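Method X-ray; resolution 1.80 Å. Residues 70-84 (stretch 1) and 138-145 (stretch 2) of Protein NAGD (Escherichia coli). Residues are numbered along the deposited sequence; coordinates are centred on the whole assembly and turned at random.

Stretch 1, residues 70-84: TSAMATADFLRRQEG
Stretch 2 (138-145) ARFIATNP

Residues 71-80 form a helix and residues 139-142 a strand; their N-to-C directions differ by 152°, close to antiparallel, and their axes approach to 10.1 Å. The register is set where the helix begins, with Ser71 CA 5.3 Å from Thr143 CA, so Arg139 at the strand's start lies near Gln82, beyond the helix. The contact buries 403 Å², counting both sides.

The polar evidence centres on one hydrogen bond. Arg139 (chi1 m, chi2 t, chi3 p, chi4 175°) donates from NH2 to Gln82 OE1 at 2.9 Å and 154°, with the acceptor near the guanidinium plane. Gln82 (chi1 m, chi2 m, chi3 -43°) folds back so that NE2 donates to Phe78 O at 3.0 Å; its amide thus serves as both donor and acceptor. A water reinforces the junction: it donates to Gln82 OE1 (2.9 Å) and accepts from Arg139 NH1 (3.0 Å) and Glu83 N (3.1 Å).

Apolar packing fills the middle. Ile141 (phi/psi -123/141, chi1 m, chi2 m) points toward the helix, placing CD1 4.0 Å from Phe78 CE1, oblique to the ring (chi1 t, chi2 -81°). Leu79 (m, t) leaves its backbone sideways, yet its CD2 comes within 4.4 Å of Ile141 CG1. Ala142 points away, as expected from strand alternation.

Close van der Waals contacts join the threonines and serine. Thr75 (m) donates from OG1 to Ser71 O at 2.6 Å, satisfying its buried hydroxyl within the helix, while OG1 lies 3.5 Å from Thr143 CG2. Thr143 (p, phi/psi -66/-45) donates from OG1 to Asn144 OD1 at 2.8 Å. The small Ser71 (p) permits close approach: its CB is 3.4 Å from Thr143 O. Thr70 (p) caps the helix, its OG1 accepting from Met73 N at 3.2 Å and, weakly, from Ala72 N at 3.1 Å.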

# COMPACT_ATOMS: atom_id res chain seq x y z
N THR A 70 -26.14 -9.93 -10.50
CA THR A 70 -25.41 -9.41 -9.35
C THR A 70 -24.05 -10.09 -9.25
O THR A 70 -23.78 -11.07 -9.93
CB THR A 70 -26.16 -9.70 -8.05
OG1 THR A 70 -26.06 -11.10 -7.76
CG2 THR A 70 -27.63 -9.32 -8.17
N SER A 71 -23.20 -9.55 -8.37
CA SER A 71 -21.88 -10.13 -8.17
C SER A 71 -21.98 -11.52 -7.56
O SER A 71 -21.04 -12.30 -7.64
CB SER A 71 -21.03 -9.23 -7.26
OG SER A 71 -21.64 -9.05 -6.00
N ALA A 72 -23.13 -11.84 -6.96
CA ALA A 72 -23.33 -13.16 -6.37
C ALA A 72 -23.58 -14.17 -7.48
O ALA A 72 -23.04 -15.27 -7.47
CB ALA A 72 -24.51 -13.14 -5.38
N MET A 73 -24.41 -13.78 -8.44
CA MET A 73 -24.71 -14.62 -9.58
C MET A 73 -23.44 -14.83 -10.40
O MET A 73 -23.15 -15.93 -10.85
CB MET A 73 -25.78 -13.96 -10.45
CG MET A 73 -27.10 -13.75 -9.72
SD MET A 73 -28.27 -12.84 -10.74
CE MET A 73 -29.66 -12.65 -9.62
N ALA A 74 -22.69 -13.74 -10.59
CA ALA A 74 -21.45 -13.78 -11.35
C ALA A 74 -20.43 -14.69 -10.67
O ALA A 74 -19.70 -15.42 -11.34
CB ALA A 74 -20.88 -12.37 -11.51
N THR A 75 -20.39 -14.64 -9.34
CA THR A 75 -19.46 -15.48 -8.59
C THR A 75 -19.84 -16.95 -8.76
O THR A 75 -18.97 -17.81 -8.93
CB THR A 75 -19.47 -15.12 -7.09
OG1 THR A 75 -18.97 -13.78 -6.92
CG2 THR A 75 -18.61 -16.09 -6.30
N ALA A 76 -21.13 -17.24 -8.72
CA ALA A 76 -21.59 -18.61 -8.89
C ALA A 76 -21.23 -19.08 -10.30
O ALA A 76 -20.78 -20.21 -10.48
CB ALA A 76 -23.11 -18.70 -8.68
N ASP A 77 -21.43 -18.22 -11.29
CA ASP A 77 -21.11 -18.56 -12.67
C ASP A 77 -19.62 -18.80 -12.83
O ASP A 77 -19.21 -19.66 -13.60
CB ASP A 77 -21.55 -17.44 -13.63
CG ASP A 77 -23.04 -17.46 -13.90
OD1 ASP A 77 -23.67 -18.53 -13.74
OD2 ASP A 77 -23.59 -16.41 -14.29
N PHE A 78 -18.82 -18.03 -12.11
CA PHE A 78 -17.37 -18.17 -12.15
C PHE A 78 -16.96 -19.53 -11.58
O PHE A 78 -16.15 -20.25 -12.17
CB PHE A 78 -16.73 -17.04 -11.34
CG PHE A 78 -15.25 -17.19 -11.11
CD1 PHE A 78 -14.77 -18.02 -10.11
CD2 PHE A 78 -14.34 -16.50 -11.91
CE1 PHE A 78 -13.40 -18.17 -9.90
CE2 PHE A 78 -12.97 -16.63 -11.70
CZ PHE A 78 -12.49 -17.47 -10.69
N LEU A 79 -17.53 -19.89 -10.44
CA LEU A 79 -17.22 -21.14 -9.76
C LEU A 79 -17.78 -22.39 -10.43
O LEU A 79 -17.23 -23.49 -10.28
CB LEU A 79 -17.70 -21.05 -8.31
CG LEU A 79 -16.97 -19.97 -7.50
CD1 LEU A 79 -17.61 -19.79 -6.14
CD2 LEU A 79 -15.51 -20.37 -7.36
N ARG A 80 -18.88 -22.23 -11.16
CA ARG A 80 -19.49 -23.35 -11.87
C ARG A 80 -18.46 -24.00 -12.77
O ARG A 80 -18.38 -25.23 -12.84
CB ARG A 80 -20.66 -22.87 -12.73
CG ARG A 80 -22.02 -23.02 -12.11
CD ARG A 80 -23.11 -22.80 -13.16
NE ARG A 80 -24.44 -22.87 -12.57
CZ ARG A 80 -25.04 -21.86 -11.94
NH1 ARG A 80 -24.43 -20.69 -11.82
NH2 ARG A 80 -26.24 -22.04 -11.42
N ARG A 81 -17.69 -23.17 -13.46
CA ARG A 81 -16.68 -23.64 -14.40
C ARG A 81 -15.38 -24.08 -13.73
O ARG A 81 -14.39 -24.35 -14.41
CB ARG A 81 -16.35 -22.55 -15.42
CG ARG A 81 -17.34 -21.39 -15.49
CD ARG A 81 -17.96 -21.25 -16.88
NE ARG A 81 -18.42 -19.89 -17.18
CZ ARG A 81 -17.62 -18.89 -17.52
NH1 ARG A 81 -16.31 -19.08 -17.62
NH2 ARG A 81 -18.13 -17.69 -17.79
N GLN A 82 -15.38 -24.15 -12.40
CA GLN A 82 -14.16 -24.54 -11.70
C GLN A 82 -14.21 -25.96 -11.16
O GLN A 82 -15.28 -26.51 -10.91
CB GLN A 82 -13.88 -23.58 -10.54
CG GLN A 82 -13.82 -22.10 -10.90
CD GLN A 82 -12.90 -21.79 -12.06
OE1 GLN A 82 -11.79 -22.32 -12.14
NE2 GLN A 82 -13.34 -20.92 -12.96
N GLU A 83 -13.03 -26.54 -10.99
CA GLU A 83 -12.89 -27.87 -10.44
C GLU A 83 -12.93 -27.67 -8.93
O GLU A 83 -12.40 -26.67 -8.43
CB GLU A 83 -11.55 -28.46 -10.86
CG GLU A 83 -11.06 -29.63 -10.03
CD GLU A 83 -9.73 -30.16 -10.52
OE1 GLU A 83 -9.69 -30.63 -11.68
OE2 GLU A 83 -8.74 -30.09 -9.77
N GLY A 84 -13.55 -28.59 -8.22
CA GLY A 84 -13.65 -28.45 -6.78
C GLY A 84 -15.02 -27.85 -6.50
O GLY A 84 -15.41 -26.88 -7.14
N ALA A 138 -6.31 -22.31 0.30
CA ALA A 138 -7.64 -22.31 -0.29
C ALA A 138 -7.73 -21.20 -1.33
O ALA A 138 -7.12 -20.14 -1.18
CB ALA A 138 -8.69 -22.11 0.78
N ARG A 139 -8.49 -21.43 -2.40
CA ARG A 139 -8.67 -20.42 -3.44
C ARG A 139 -9.57 -19.31 -2.88
O ARG A 139 -10.73 -19.54 -2.53
CB ARG A 139 -9.26 -21.06 -4.70
CG ARG A 139 -8.29 -22.09 -5.32
CD ARG A 139 -8.93 -22.94 -6.41
NE ARG A 139 -9.34 -22.15 -7.57
CZ ARG A 139 -9.84 -22.67 -8.69
NH1 ARG A 139 -10.00 -23.99 -8.79
NH2 ARG A 139 -10.19 -21.89 -9.70
N PHE A 140 -9.00 -18.10 -2.80
CA PHE A 140 -9.65 -16.92 -2.24
C PHE A 140 -10.43 -16.08 -3.27
O PHE A 140 -9.84 -15.40 -4.12
CB PHE A 140 -8.54 -16.09 -1.56
CG PHE A 140 -9.04 -15.03 -0.60
CD1 PHE A 140 -10.35 -15.01 -0.13
CD2 PHE A 140 -8.15 -14.06 -0.13
CE1 PHE A 140 -10.77 -14.04 0.79
CE2 PHE A 140 -8.55 -13.09 0.78
CZ PHE A 140 -9.86 -13.07 1.25
N ILE A 141 -11.76 -16.13 -3.18
CA ILE A 141 -12.64 -15.40 -4.10
C ILE A 141 -13.57 -14.48 -3.31
O ILE A 141 -14.07 -14.85 -2.25
CB ILE A 141 -13.56 -16.37 -4.89
CG1 ILE A 141 -12.76 -17.55 -5.44
CG2 ILE A 141 -14.25 -15.62 -6.02
CD1 ILE A 141 -11.69 -17.17 -6.43
N ALA A 142 -13.82 -13.29 -3.84
CA ALA A 142 -14.71 -12.33 -3.18
C ALA A 142 -15.65 -11.73 -4.22
O ALA A 142 -15.27 -11.51 -5.36
CB ALA A 142 -13.88 -11.22 -2.51
N THR A 143 -16.89 -11.47 -3.82
CA THR A 143 -17.88 -10.93 -4.75
C THR A 143 -17.60 -9.53 -5.30
O THR A 143 -17.73 -9.30 -6.50
CB THR A 143 -19.31 -10.96 -4.15
OG1 THR A 143 -19.35 -10.19 -2.94
CG2 THR A 143 -19.73 -12.39 -3.85
N ASN A 144 -17.22 -8.60 -4.43
CA ASN A 144 -16.96 -7.23 -4.89
C ASN A 144 -16.00 -6.50 -3.95
O ASN A 144 -16.02 -6.73 -2.74
CB ASN A 144 -18.29 -6.46 -5.03
CG ASN A 144 -19.07 -6.38 -3.73
OD1 ASN A 144 -19.44 -7.40 -3.14
ND2 ASN A 144 -19.32 -5.16 -3.27
N PRO A 145 -15.17 -5.60 -4.49
CA PRO A 145 -14.19 -4.83 -3.71
C PRO A 145 -14.70 -3.66 -2.87
O PRO A 145 -13.96 -3.12 -2.05
CB PRO A 145 -13.19 -4.39 -4.76
CG PRO A 145 -14.07 -4.12 -5.95
CD PRO A 145 -15.07 -5.27 -5.93
O HOH W 1 -10.52 -24.90 -11.58